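Local coordinates for protein superoxide dismutase (Leishmania major, PDB 4F2N) that probably catalyses the dismutation of superoxide to molecular oxygen and hydrogen peroxide at a mononuclear iron centre, at residues I46-M50 against L115-G119; T125-A129 against M224-A228; F140-Q145 against W213-W218; A103-N107 against N175-L180; T25-Y31 against Y77-E83. One frame throughout, in Å; residues are numbered along the deposited sequence.

From the N terminus, contact 5 comes first, joining 25-31 to the entry of helix 82-89 and closing a loop that contains helix 52-71. Contact 1 spans 46-50 to 115-119 and crosses contact 5. Contact 4 joins helix 96-113 to the 175-180 loop, and so the alpha-hairpin part to the C-terminal part; it crosses contacts 1, 2 and 3. Contact 2 packs helix 124-134 on helix 218-229, and contact 3, helix 137-149 on the loop 213-218, nests inside it. Phe106 packs on Glu83 between contacts 4 and 5, Ser116 meets Ile215 between 1 and 3, Leu126 touches Trp218 between 2 and 3, and Met224 and Arg227 of contact 2 touch Thr25 of contact 5.

Contact 1. Residues I46-M50 against L115-G119; sequences IQPVM and LSPGG
In the alpha-hairpin part of the iron/manganese superoxide dismutase fold, a classic beta bulge in the loop before helix 52-71 packs on a type II beta turn in the loop after helix 96-113. Val49 and Met50 both face Ile46: Met50 N and Val49 N reach Ile46 O at 3.0 and 3.1 Å, and Ile46 N reaches Met50 O at 2.9 Å. The peptide before Pro48 is cis. The turn runs from Ser116 to Gly119, closed by Gly119 N to Ser116 O at 2.8 Å, with Gly118 at phi 74°. The CA atoms of Ile46 and Pro117 lie 4.7 Å apart. Gly118 N donates to Gln47 O at 2.8 Å, and Pro117 CA makes a CA-H...O contact with Gln47 O at 3.4 Å. Among side chains, Ile46 (m, t) sets CG2 4.1 Å from Pro117 CD and CD1 3.8 Å from Leu115 CD1, which Met50 CE approaches to 3.9 Å. One backbone hydrogen bond joins turn to bulge, and buried Ile46, Met50 and Leu115 meet through apolar contacts.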
# COMPACT_ATOMS: atom_id res chain seq x y z
N ILE B 46 -7.11 20.53 -5.07
CA ILE B 46 -6.22 21.40 -4.29
C ILE B 46 -5.12 21.87 -5.21
O ILE B 46 -4.01 21.31 -5.23
CB ILE B 46 -5.59 20.71 -3.03
CG1 ILE B 46 -6.61 19.83 -2.29
CG2 ILE B 46 -4.98 21.78 -2.10
CD1 ILE B 46 -6.07 19.17 -1.03
N GLN B 47 -5.44 22.89 -5.99
CA GLN B 47 -4.53 23.45 -6.99
C GLN B 47 -3.31 24.07 -6.33
O GLN B 47 -3.43 24.65 -5.25
CB GLN B 47 -5.27 24.50 -7.84
CG GLN B 47 -6.44 23.91 -8.62
CD GLN B 47 -6.03 22.77 -9.53
OE1 GLN B 47 -5.23 22.96 -10.46
NE2 GLN B 47 -6.55 21.57 -9.27
N PRO B 48 -2.14 23.98 -6.99
CA PRO B 48 -1.86 23.41 -8.33
C PRO B 48 -1.46 21.94 -8.35
O PRO B 48 -1.03 21.44 -9.39
CB PRO B 48 -0.67 24.25 -8.79
CG PRO B 48 0.08 24.52 -7.53
CD PRO B 48 -0.95 24.66 -6.44
N VAL B 49 -1.60 21.24 -7.23
CA VAL B 49 -1.03 19.90 -7.09
C VAL B 49 -2.02 18.75 -7.33
O VAL B 49 -1.72 17.85 -8.13
CB VAL B 49 -0.29 19.75 -5.74
CG1 VAL B 49 0.22 18.32 -5.51
CG2 VAL B 49 0.84 20.77 -5.69
N MET B 50 -3.17 18.80 -6.67
CA MET B 50 -4.21 17.75 -6.76
C MET B 50 -5.40 18.14 -7.62
O MET B 50 -6.06 19.13 -7.33
CB MET B 50 -4.75 17.44 -5.37
CG MET B 50 -3.79 16.63 -4.50
SD MET B 50 -4.58 16.33 -2.92
CE MET B 50 -3.15 15.84 -1.97
N LEU B 115 -3.22 20.99 4.32
CA LEU B 115 -3.27 21.41 2.92
C LEU B 115 -4.26 22.54 2.67
O LEU B 115 -5.29 22.65 3.35
CB LEU B 115 -3.60 20.24 1.97
CG LEU B 115 -2.83 18.93 2.19
CD1 LEU B 115 -3.41 17.79 1.34
CD2 LEU B 115 -1.36 19.19 1.83
N SER B 116 -3.93 23.33 1.65
CA SER B 116 -4.76 24.45 1.21
C SER B 116 -4.43 24.82 -0.25
O SER B 116 -3.27 24.83 -0.64
CB SER B 116 -4.50 25.68 2.12
OG SER B 116 -5.53 26.64 1.94
N PRO B 117 -5.46 25.17 -1.06
CA PRO B 117 -5.15 25.62 -2.44
C PRO B 117 -4.10 26.72 -2.44
O PRO B 117 -4.26 27.72 -1.76
CB PRO B 117 -6.51 26.15 -2.93
CG PRO B 117 -7.51 25.31 -2.18
CD PRO B 117 -6.91 25.16 -0.80
N GLY B 118 -3.00 26.49 -3.17
CA GLY B 118 -1.90 27.46 -3.25
C GLY B 118 -1.04 27.57 -2.01
O GLY B 118 -0.15 28.42 -1.95
N GLY B 119 -1.28 26.71 -1.03
CA GLY B 119 -0.56 26.72 0.25
C GLY B 119 -0.77 27.98 1.10
O GLY B 119 -1.51 28.88 0.71

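Contact 2. Residues T125-A129 against M224-A228; sequences TLENA and MYERA
Two helices of the C-terminal part of the iron superoxide dismutase fold, 124-134 and 218-229, meet here at a steep crossing. The axes of their segments 125-129 and 224-228 approach to 10.9 Å with 69° between the N-to-C directions; the nearest CA atoms, those of Leu126 and Tyr225, are 7.2 Å apart. Both segments are regular alpha helix, as Ala129 N to Thr125 O at 3.2 Å and Ala228 N to Met224 O at 2.8 Å attest. Thr125 (chi1 m) comes first, its CA-to-CB bond directed toward the other helix. Its CG2 lies 4.3 Å from Tyr225 CE2 and 3.8 Å from Glu226 OE2, so this end of the contact is a methyl beside a carboxylate. Leu126 (t, p) leaves its helix sideways and brings CD1 to 4.1 Å from Tyr225 CB; its side chain also packs on Trp218, Val221 and Cys222 of helix 218-229. One turn on, Ala129 points toward the second helix, and its small side chain leaves room for the end of the tyrosine. Tyr225, with chi1 t and chi2 77°, crosses the gap between the helices and also touches Ile187 and Val161 of the sheet. No hydrogen bond links the two segments. The closest approach falls at the tip of the phenol, where Ala129 CB stands 3.4 Å from Tyr225 OH.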
# COMPACT_ATOMS: atom_id res chain seq x y z
N THR B 125 8.34 31.74 12.94
CA THR B 125 8.55 30.86 14.10
C THR B 125 8.88 29.43 13.65
O THR B 125 9.83 28.80 14.14
CB THR B 125 7.31 30.83 15.03
OG1 THR B 125 7.14 32.13 15.59
CG2 THR B 125 7.51 29.83 16.18
N LEU B 126 8.10 28.95 12.69
CA LEU B 126 8.26 27.58 12.17
C LEU B 126 9.54 27.45 11.36
O LEU B 126 10.28 26.47 11.54
CB LEU B 126 7.05 27.17 11.34
CG LEU B 126 7.09 25.71 10.83
CD1 LEU B 126 7.27 24.70 11.97
CD2 LEU B 126 5.83 25.42 10.02
N GLU B 127 9.82 28.43 10.49
CA GLU B 127 11.05 28.44 9.71
C GLU B 127 12.30 28.29 10.60
O GLU B 127 13.15 27.45 10.33
CB GLU B 127 11.15 29.73 8.89
CG GLU B 127 12.29 29.71 7.90
CD GLU B 127 12.28 30.92 6.99
OE1 GLU B 127 11.58 31.92 7.32
OE2 GLU B 127 12.96 30.89 5.95
N ASN B 128 12.38 29.12 11.65
CA ASN B 128 13.47 29.06 12.62
C ASN B 128 13.60 27.67 13.27
O ASN B 128 14.71 27.15 13.40
CB ASN B 128 13.31 30.13 13.71
CG ASN B 128 13.47 31.55 13.18
OD1 ASN B 128 14.09 31.78 12.14
ND2 ASN B 128 12.92 32.52 13.91
N ALA B 129 12.46 27.09 13.65
CA ALA B 129 12.46 25.79 14.35
C ALA B 129 12.94 24.67 13.43
O ALA B 129 13.71 23.80 13.84
CB ALA B 129 11.07 25.47 14.86
N MET B 224 0.25 23.92 15.04
CA MET B 224 0.54 22.62 15.66
C MET B 224 1.89 22.63 16.39
O MET B 224 2.03 22.10 17.49
CB MET B 224 0.51 21.51 14.59
CG MET B 224 -0.89 21.23 14.01
SD MET B 224 -2.13 20.83 15.27
CE MET B 224 -1.34 19.54 16.22
N TYR B 225 2.89 23.20 15.75
CA TYR B 225 4.22 23.27 16.37
C TYR B 225 4.19 24.00 17.72
O TYR B 225 4.70 23.51 18.73
CB TYR B 225 5.23 23.93 15.41
CG TYR B 225 6.55 24.21 16.09
CD1 TYR B 225 7.46 23.19 16.31
CD2 TYR B 225 6.85 25.49 16.59
CE1 TYR B 225 8.67 23.43 16.94
CE2 TYR B 225 8.05 25.74 17.25
CZ TYR B 225 8.94 24.69 17.43
OH TYR B 225 10.13 24.91 18.08
N GLU B 226 3.56 25.17 17.75
CA GLU B 226 3.49 25.96 19.00
C GLU B 226 2.81 25.20 20.13
O GLU B 226 3.33 25.14 21.25
CB GLU B 226 2.84 27.32 18.74
CG GLU B 226 3.77 28.24 17.96
CD GLU B 226 3.09 29.45 17.32
OE1 GLU B 226 1.86 29.60 17.40
OE2 GLU B 226 3.79 30.28 16.72
N ARG B 227 1.65 24.59 19.85
CA ARG B 227 0.97 23.86 20.90
C ARG B 227 1.67 22.57 21.28
O ARG B 227 1.64 22.19 22.43
CB ARG B 227 -0.52 23.61 20.60
CG ARG B 227 -0.86 22.77 19.36
CD ARG B 227 -2.36 22.87 19.05
NE ARG B 227 -3.20 22.22 20.07
CZ ARG B 227 -3.52 20.92 20.08
NH1 ARG B 227 -3.06 20.09 19.14
NH2 ARG B 227 -4.28 20.42 21.05
N ALA B 228 2.31 21.89 20.31
CA ALA B 228 2.95 20.59 20.60
C ALA B 228 4.21 20.74 21.47
O ALA B 228 4.50 19.86 22.29
CB ALA B 228 3.27 19.84 19.31

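Contact 3. Residues F140-Q145 against W213-W218; sequences FMVSFQ and WQIVDW
Trp213, with Met141 as its main partner, seats the linker between helices 205-212 and 218-229 on helix 137-149, in the C-terminal part of the iron/manganese superoxide dismutase fold. Segment 140-145 is regular alpha helix (Phe144 N to Phe140 O and Gln145 N to Met141 O, both 2.8 Å). Trp213 and Gln214 form a short 3-10 piece, the chain turns at Ile215 (Val216 N to Trp213 O, 3.3 Å), and Val216 extends to Asp217, the N-cap of helix 218-229. The nearest CA atoms, those of Met141 and Trp213, are 8.4 Å apart. Trp213 takes chi1 m and chi2 121°. Met141 (m, t, t) lies over one indole face in a Met-aromatic contact: SD is 4.0 Å from the centroid of the five-membered ring, nearly on its normal, and CG makes a CH-pi contact 3.8 Å from that of the six-membered ring. Met141 CE continues to Trp218 CZ2 at 3.9 Å. At the far end of the indole, Trp213 CH2 approaches Phe144 CD2 to 3.4 Å, in an offset edge-to-face pair with the edge of Trp213 toward the face of Phe144 (centroids 5.2 Å), and Phe140 CE2 to 3.7 Å, completing an aromatic cluster. Trp213 NE1 donates to Gln145 OE1 at 2.7 Å, so the indole's one polar group is satisfied while its carbon surface lies among sulfur and aromatic rings.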
# COMPACT_ATOMS: atom_id res chain seq x y z
N PHE B 140 15.56 20.06 5.35
CA PHE B 140 14.40 19.31 5.83
C PHE B 140 13.55 18.75 4.68
O PHE B 140 13.22 17.57 4.68
CB PHE B 140 13.52 20.15 6.78
CG PHE B 140 12.10 19.67 6.85
CD1 PHE B 140 11.80 18.51 7.54
CD2 PHE B 140 11.09 20.34 6.18
CE1 PHE B 140 10.50 18.03 7.60
CE2 PHE B 140 9.78 19.85 6.21
CZ PHE B 140 9.49 18.69 6.93
N MET B 141 13.21 19.59 3.70
CA MET B 141 12.39 19.11 2.58
C MET B 141 13.03 17.93 1.83
O MET B 141 12.34 16.95 1.51
CB MET B 141 12.11 20.27 1.59
CG MET B 141 11.11 21.26 2.16
SD MET B 141 10.83 22.66 1.06
CE MET B 141 9.33 23.31 1.79
N VAL B 142 14.33 18.03 1.54
CA VAL B 142 15.06 16.95 0.88
C VAL B 142 14.97 15.65 1.70
O VAL B 142 14.61 14.60 1.16
CB VAL B 142 16.54 17.36 0.58
CG1 VAL B 142 17.40 16.15 0.25
CG2 VAL B 142 16.59 18.37 -0.56
N SER B 143 15.25 15.75 3.00
CA SER B 143 15.15 14.60 3.92
C SER B 143 13.74 14.01 3.98
O SER B 143 13.56 12.77 4.05
CB SER B 143 15.58 15.01 5.33
OG SER B 143 16.93 15.44 5.31
N PHE B 144 12.76 14.90 3.97
CA PHE B 144 11.35 14.48 4.12
C PHE B 144 10.92 13.76 2.85
O PHE B 144 10.35 12.70 2.91
CB PHE B 144 10.42 15.68 4.44
CG PHE B 144 8.96 15.31 4.65
CD1 PHE B 144 8.44 15.14 5.94
CD2 PHE B 144 8.09 15.14 3.56
CE1 PHE B 144 7.08 14.78 6.14
CE2 PHE B 144 6.74 14.79 3.75
CZ PHE B 144 6.23 14.63 5.04
N GLN B 145 11.22 14.34 1.68
CA GLN B 145 10.91 13.67 0.41
C GLN B 145 11.54 12.30 0.29
O GLN B 145 10.91 11.38 -0.24
CB GLN B 145 11.38 14.52 -0.76
CG GLN B 145 10.53 15.76 -0.96
CD GLN B 145 11.25 16.79 -1.81
OE1 GLN B 145 11.13 17.98 -1.57
NE2 GLN B 145 12.02 16.33 -2.78
N TRP B 213 4.76 20.46 -1.57
CA TRP B 213 5.09 21.65 -0.78
C TRP B 213 4.29 22.85 -1.20
O TRP B 213 4.00 23.71 -0.38
CB TRP B 213 6.59 21.97 -0.85
CG TRP B 213 7.48 20.84 -0.39
CD1 TRP B 213 8.46 20.18 -1.12
CD2 TRP B 213 7.47 20.19 0.94
NE1 TRP B 213 9.05 19.18 -0.35
CE2 TRP B 213 8.52 19.16 0.89
CE3 TRP B 213 6.76 20.38 2.12
CZ2 TRP B 213 8.80 18.34 1.99
CZ3 TRP B 213 7.06 19.54 3.22
CH2 TRP B 213 8.05 18.55 3.15
N GLN B 214 3.92 22.93 -2.49
CA GLN B 214 3.16 24.07 -3.02
C GLN B 214 1.77 24.19 -2.43
O GLN B 214 1.16 25.24 -2.54
CB GLN B 214 3.08 24.01 -4.55
CG GLN B 214 4.44 23.95 -5.22
CD GLN B 214 4.33 23.68 -6.70
OE1 GLN B 214 3.46 24.23 -7.36
NE2 GLN B 214 5.20 22.83 -7.22
N ILE B 215 1.26 23.13 -1.80
CA ILE B 215 -0.08 23.22 -1.20
C ILE B 215 -0.09 22.99 0.32
O ILE B 215 -1.17 22.83 0.90
CB ILE B 215 -1.12 22.28 -1.87
CG1 ILE B 215 -0.66 20.80 -1.82
CG2 ILE B 215 -1.46 22.73 -3.29
CD1 ILE B 215 -1.79 19.83 -2.12
N VAL B 216 1.06 23.06 0.97
CA VAL B 216 1.08 22.86 2.44
C VAL B 216 0.60 24.13 3.14
O VAL B 216 1.05 25.25 2.84
CB VAL B 216 2.47 22.46 2.96
CG1 VAL B 216 2.44 22.38 4.50
CG2 VAL B 216 2.86 21.12 2.36
N ASP B 217 -0.36 23.95 4.06
CA ASP B 217 -0.81 25.03 4.90
C ASP B 217 0.16 25.19 6.06
O ASP B 217 0.02 24.54 7.11
CB ASP B 217 -2.25 24.76 5.41
CG ASP B 217 -2.81 25.91 6.25
OD1 ASP B 217 -2.03 26.80 6.65
OD2 ASP B 217 -4.02 25.92 6.52
N TRP B 218 1.16 26.05 5.87
CA TRP B 218 2.21 26.17 6.89
C TRP B 218 1.74 26.89 8.14
O TRP B 218 2.35 26.76 9.21
CB TRP B 218 3.46 26.84 6.32
CG TRP B 218 4.25 26.01 5.35
CD1 TRP B 218 4.49 26.26 3.99
CD2 TRP B 218 4.97 24.76 5.63
NE1 TRP B 218 5.29 25.28 3.44
CE2 TRP B 218 5.60 24.35 4.38
CE3 TRP B 218 5.15 23.98 6.77
CZ2 TRP B 218 6.38 23.20 4.29
CZ3 TRP B 218 5.94 22.80 6.67
CH2 TRP B 218 6.53 22.43 5.45

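Contact 4. Residues A103-N107 against N175-L180; sequences AQHFN and NAGCPL
Phe106 offers one ring face to Leu180, whose CD2 lies 3.9 Å from the ring centroid in a CH-pi contact. Phe106 (chi1 t, chi2 89°) projects from helix 96-113, while Leu180 (p, p) lies in the 3-10 turn that ends segment 175-180. Beside it, Cys178 SG makes an oblique sulfur-aromatic contact, 3.8 Å from Phe106 CD2, and also lies 3.6 Å from Asn107 OD1. The helix is regular, with Asn107 N to Ala103 O at 2.7 Å, and the loop passes closest at Gln104 and Ala176, whose CA atoms are 5.4 Å apart. Ala103 CB packs on Ala176 CB at 3.9 Å, and Gln104 CG approaches Ala176 CB to 3.8 Å. Asn107, with chi1 m, uses ND2 to donate both to Ala176 O and to Gln104 OE1 of its own helix, each at 3.2 Å. Gln104 (m, m) is further held by Trp156 NE1 at OE1 and Tyr66 OH at NE2. Phe152 of the second subunit packs on Gln104, Asn175 and Ala176. With the Gln104 side chain about 5 Å from the iron, which His58, His108, Asp191 and His195 bind, this buried junction of the alpha-hairpin and C-terminal parts belongs to the surroundings of the metal site in the iron/manganese superoxide dismutase fold.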
# COMPACT_ATOMS: atom_id res chain seq x y z
N ALA B 103 -7.34 4.98 13.03
CA ALA B 103 -6.07 5.62 12.64
C ALA B 103 -6.16 6.22 11.24
O ALA B 103 -5.75 7.36 11.06
CB ALA B 103 -4.89 4.65 12.74
N GLN B 104 -6.69 5.49 10.25
CA GLN B 104 -6.84 6.09 8.91
C GLN B 104 -7.75 7.32 8.91
O GLN B 104 -7.51 8.29 8.17
CB GLN B 104 -7.30 5.06 7.86
CG GLN B 104 -6.20 4.07 7.47
CD GLN B 104 -5.06 4.74 6.67
OE1 GLN B 104 -4.18 5.40 7.26
NE2 GLN B 104 -5.06 4.57 5.36
N HIS B 105 -8.81 7.29 9.72
CA HIS B 105 -9.69 8.47 9.83
C HIS B 105 -8.91 9.66 10.36
O HIS B 105 -8.93 10.75 9.78
CB HIS B 105 -10.95 8.18 10.67
CG HIS B 105 -11.83 9.39 10.92
ND1 HIS B 105 -12.05 10.34 9.98
CD2 HIS B 105 -12.58 9.76 12.05
CE1 HIS B 105 -12.89 11.27 10.47
NE2 HIS B 105 -13.20 10.94 11.74
N PHE B 106 -8.19 9.43 11.43
CA PHE B 106 -7.36 10.48 12.02
C PHE B 106 -6.30 10.94 11.00
O PHE B 106 -6.11 12.15 10.79
CB PHE B 106 -6.68 9.99 13.31
CG PHE B 106 -5.61 10.93 13.81
CD1 PHE B 106 -5.93 11.97 14.68
CD2 PHE B 106 -4.28 10.81 13.38
CE1 PHE B 106 -4.95 12.88 15.11
CE2 PHE B 106 -3.30 11.70 13.79
CZ PHE B 106 -3.64 12.75 14.67
N ASN B 107 -5.61 9.98 10.37
CA ASN B 107 -4.48 10.33 9.49
C ASN B 107 -4.96 11.21 8.36
O ASN B 107 -4.30 12.22 8.05
CB ASN B 107 -3.78 9.09 8.92
CG ASN B 107 -3.09 8.27 9.99
OD1 ASN B 107 -2.78 8.77 11.09
ND2 ASN B 107 -2.85 7.01 9.69
N ASN B 175 1.17 1.64 6.48
CA ASN B 175 -0.28 1.37 6.49
C ASN B 175 -1.05 2.41 7.33
O ASN B 175 -1.07 3.57 6.93
CB ASN B 175 -0.60 -0.08 6.90
CG ASN B 175 -0.12 -1.08 5.84
OD1 ASN B 175 0.21 -0.67 4.72
ND2 ASN B 175 -0.07 -2.38 6.18
N ALA B 176 -1.67 2.00 8.44
CA ALA B 176 -2.42 2.95 9.27
C ALA B 176 -1.59 3.51 10.42
O ALA B 176 -2.10 4.27 11.24
CB ALA B 176 -3.71 2.32 9.81
N GLY B 177 -0.32 3.14 10.50
CA GLY B 177 0.53 3.58 11.60
C GLY B 177 0.57 5.07 11.81
O GLY B 177 0.56 5.85 10.87
N CYS B 178 0.65 5.44 13.08
CA CYS B 178 0.45 6.81 13.49
C CYS B 178 1.45 7.10 14.64
O CYS B 178 1.47 6.35 15.62
CB CYS B 178 -0.98 6.81 14.02
SG CYS B 178 -1.60 8.38 14.50
N PRO B 179 2.31 8.13 14.51
CA PRO B 179 3.36 8.34 15.53
C PRO B 179 2.84 8.66 16.94
O PRO B 179 3.57 8.59 17.91
CB PRO B 179 4.12 9.55 15.01
CG PRO B 179 3.83 9.55 13.53
CD PRO B 179 2.39 9.15 13.45
N LEU B 180 1.57 9.01 17.06
CA LEU B 180 1.08 9.34 18.38
C LEU B 180 0.97 8.08 19.24
O LEU B 180 0.90 8.20 20.45
CB LEU B 180 -0.23 10.15 18.27
CG LEU B 180 -1.38 9.43 17.59
CD1 LEU B 180 -2.01 8.58 18.66
CD2 LEU B 180 -2.39 10.43 17.05

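Contact 5. Residues T25-Y31 against Y77-E83; sequences TLPHLRY and YEGKTIE
The carboxylate of Glu83 receives two successive backbone amides: Thr25 N donates to Glu83 OE1 at 2.8 Å and Leu26 N to Glu83 OE2 at 2.7 Å. Further along, Ile82 N donates to Leu29 O at 2.9 Å, Tyr31 N to Lys80 O at 2.9 Å and Gly79 N to Tyr31 O at 3.0 Å. Arg30 and Thr81 form a single beta bridge between them, CA to CA 4.1 Å. Arg30 NH1 donates to Gly79 O at 2.8 Å and its NE to Pro27 O at 2.9 Å, while Thr81 CG2 lies over a face of the guanidinium, 3.5 Å from Arg30 NH2. Water 2 links Leu29 O (3.0 Å), Glu83 N (3.0 Å) and Glu83 OE2 (2.9 Å). Each segment contains a turn, type I from Leu26 to Leu29 and type II from Tyr77 to Lys80, with Gly79 at phi 87°. Outside this polar network, Leu29 (t, p) sets CG 3.7 Å from Ile82 CG1. Tyr31, chi1 t, packs CB 4.1 Å from Ile82 CD1 and CD2 4.0 Å from Tyr77 CB. Thr81 is the N-cap of helix 82-89, its OG1 accepting from Glu84 N. The N-terminal loop is thus bridged to the N-cap of that helix in the alpha-hairpin part of the superoxide dismutase fold, with Thr25 and Leu29 reaching helix 96-113 and Thr25 also touching Met224 of helix 218-229.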
# COMPACT_ATOMS: atom_id res chain seq x y z
N THR B 25 -3.87 15.66 19.40
CA THR B 25 -3.44 16.32 18.18
C THR B 25 -4.62 17.02 17.48
O THR B 25 -4.49 18.17 17.00
CB THR B 25 -2.74 15.32 17.24
OG1 THR B 25 -1.50 14.92 17.83
CG2 THR B 25 -2.41 15.96 15.90
N LEU B 26 -5.76 16.32 17.39
CA LEU B 26 -7.01 16.91 16.85
C LEU B 26 -8.15 16.75 17.86
O LEU B 26 -8.99 15.85 17.69
CB LEU B 26 -7.41 16.22 15.53
CG LEU B 26 -6.44 16.35 14.35
CD1 LEU B 26 -6.95 15.55 13.15
CD2 LEU B 26 -6.21 17.82 14.02
N PRO B 27 -8.21 17.62 18.89
CA PRO B 27 -9.23 17.39 19.92
C PRO B 27 -10.67 17.51 19.42
O PRO B 27 -11.57 16.95 20.04
CB PRO B 27 -8.96 18.49 20.97
CG PRO B 27 -8.04 19.45 20.31
CD PRO B 27 -7.32 18.75 19.21
N HIS B 28 -10.89 18.24 18.32
CA HIS B 28 -12.25 18.35 17.74
C HIS B 28 -12.65 17.10 16.96
O HIS B 28 -13.83 16.94 16.64
CB HIS B 28 -12.28 19.54 16.80
CG HIS B 28 -11.30 19.38 15.68
ND1 HIS B 28 -9.98 19.73 15.81
CD2 HIS B 28 -11.44 18.77 14.43
CE1 HIS B 28 -9.34 19.43 14.66
NE2 HIS B 28 -10.23 18.83 13.82
N LEU B 29 -11.70 16.23 16.64
CA LEU B 29 -12.02 14.99 15.89
C LEU B 29 -12.57 13.88 16.79
O LEU B 29 -11.83 13.24 17.52
CB LEU B 29 -10.83 14.48 15.04
CG LEU B 29 -11.22 13.51 13.91
CD1 LEU B 29 -11.90 14.26 12.77
CD2 LEU B 29 -10.01 12.75 13.38
N ARG B 30 -13.88 13.65 16.70
CA ARG B 30 -14.56 12.82 17.71
C ARG B 30 -15.39 11.70 17.12
O ARG B 30 -15.60 11.65 15.92
CB ARG B 30 -15.41 13.69 18.65
CG ARG B 30 -14.57 14.79 19.30
CD ARG B 30 -15.02 15.18 20.69
NE ARG B 30 -13.90 15.84 21.36
CZ ARG B 30 -13.47 15.56 22.59
NH1 ARG B 30 -14.09 14.65 23.33
NH2 ARG B 30 -12.43 16.23 23.07
N TYR B 31 -15.81 10.78 17.98
CA TYR B 31 -16.74 9.69 17.62
C TYR B 31 -18.18 10.05 18.10
O TYR B 31 -18.31 10.61 19.17
CB TYR B 31 -16.26 8.39 18.26
CG TYR B 31 -17.01 7.18 17.76
CD1 TYR B 31 -16.56 6.48 16.63
CD2 TYR B 31 -18.19 6.76 18.38
CE1 TYR B 31 -17.26 5.39 16.16
CE2 TYR B 31 -18.89 5.66 17.91
CZ TYR B 31 -18.43 4.99 16.79
OH TYR B 31 -19.12 3.91 16.33
N TYR B 77 -17.71 4.46 22.30
CA TYR B 77 -16.81 5.62 22.24
C TYR B 77 -17.50 6.96 21.98
O TYR B 77 -16.82 7.94 21.71
CB TYR B 77 -15.69 5.40 21.21
CG TYR B 77 -14.69 4.38 21.65
CD1 TYR B 77 -13.68 4.72 22.54
CD2 TYR B 77 -14.76 3.06 21.19
CE1 TYR B 77 -12.75 3.78 22.96
CE2 TYR B 77 -13.83 2.11 21.60
CZ TYR B 77 -12.84 2.48 22.49
OH TYR B 77 -11.91 1.55 22.92
N GLU B 78 -18.83 7.01 22.07
CA GLU B 78 -19.57 8.27 21.86
C GLU B 78 -19.03 9.42 22.74
O GLU B 78 -18.85 9.24 23.94
CB GLU B 78 -21.07 8.09 22.09
CG GLU B 78 -21.79 7.26 21.04
CD GLU B 78 -21.59 5.77 21.22
OE1 GLU B 78 -21.07 5.35 22.29
OE2 GLU B 78 -21.96 5.01 20.31
N GLY B 79 -18.77 10.58 22.12
CA GLY B 79 -18.29 11.75 22.85
C GLY B 79 -16.76 11.81 22.99
O GLY B 79 -16.20 12.82 23.40
N LYS B 80 -16.08 10.71 22.67
CA LYS B 80 -14.63 10.65 22.86
C LYS B 80 -13.89 11.00 21.58
O LYS B 80 -14.48 10.91 20.50
CB LYS B 80 -14.22 9.26 23.34
CG LYS B 80 -14.68 8.96 24.76
CD LYS B 80 -14.69 7.45 24.98
CE LYS B 80 -14.70 7.07 26.47
NZ LYS B 80 -15.34 8.12 27.31
N THR B 81 -12.62 11.39 21.70
CA THR B 81 -11.78 11.63 20.51
C THR B 81 -11.47 10.35 19.75
O THR B 81 -11.39 9.24 20.33
CB THR B 81 -10.43 12.31 20.85
OG1 THR B 81 -9.68 11.48 21.74
CG2 THR B 81 -10.66 13.69 21.51
N ILE B 82 -11.28 10.51 18.46
CA ILE B 82 -10.77 9.43 17.62
C ILE B 82 -9.42 8.94 18.15
O ILE B 82 -9.17 7.74 18.17
CB ILE B 82 -10.69 9.87 16.15
CG1 ILE B 82 -12.09 10.30 15.63
CG2 ILE B 82 -10.08 8.78 15.27
CD1 ILE B 82 -13.15 9.22 15.69
N GLU B 83 -8.56 9.85 18.60
CA GLU B 83 -7.26 9.46 19.17
C GLU B 83 -7.40 8.52 20.37
O GLU B 83 -6.57 7.62 20.60
CB GLU B 83 -6.50 10.70 19.59
CG GLU B 83 -5.94 11.41 18.38
CD GLU B 83 -5.51 12.82 18.70
OE1 GLU B 83 -4.47 12.96 19.36
OE2 GLU B 83 -6.20 13.77 18.26
O HOH W 1 -1.43 13.75 20.17
O HOH W 2 -8.85 12.74 17.74
O HOH W 3 -21.46 3.63 17.28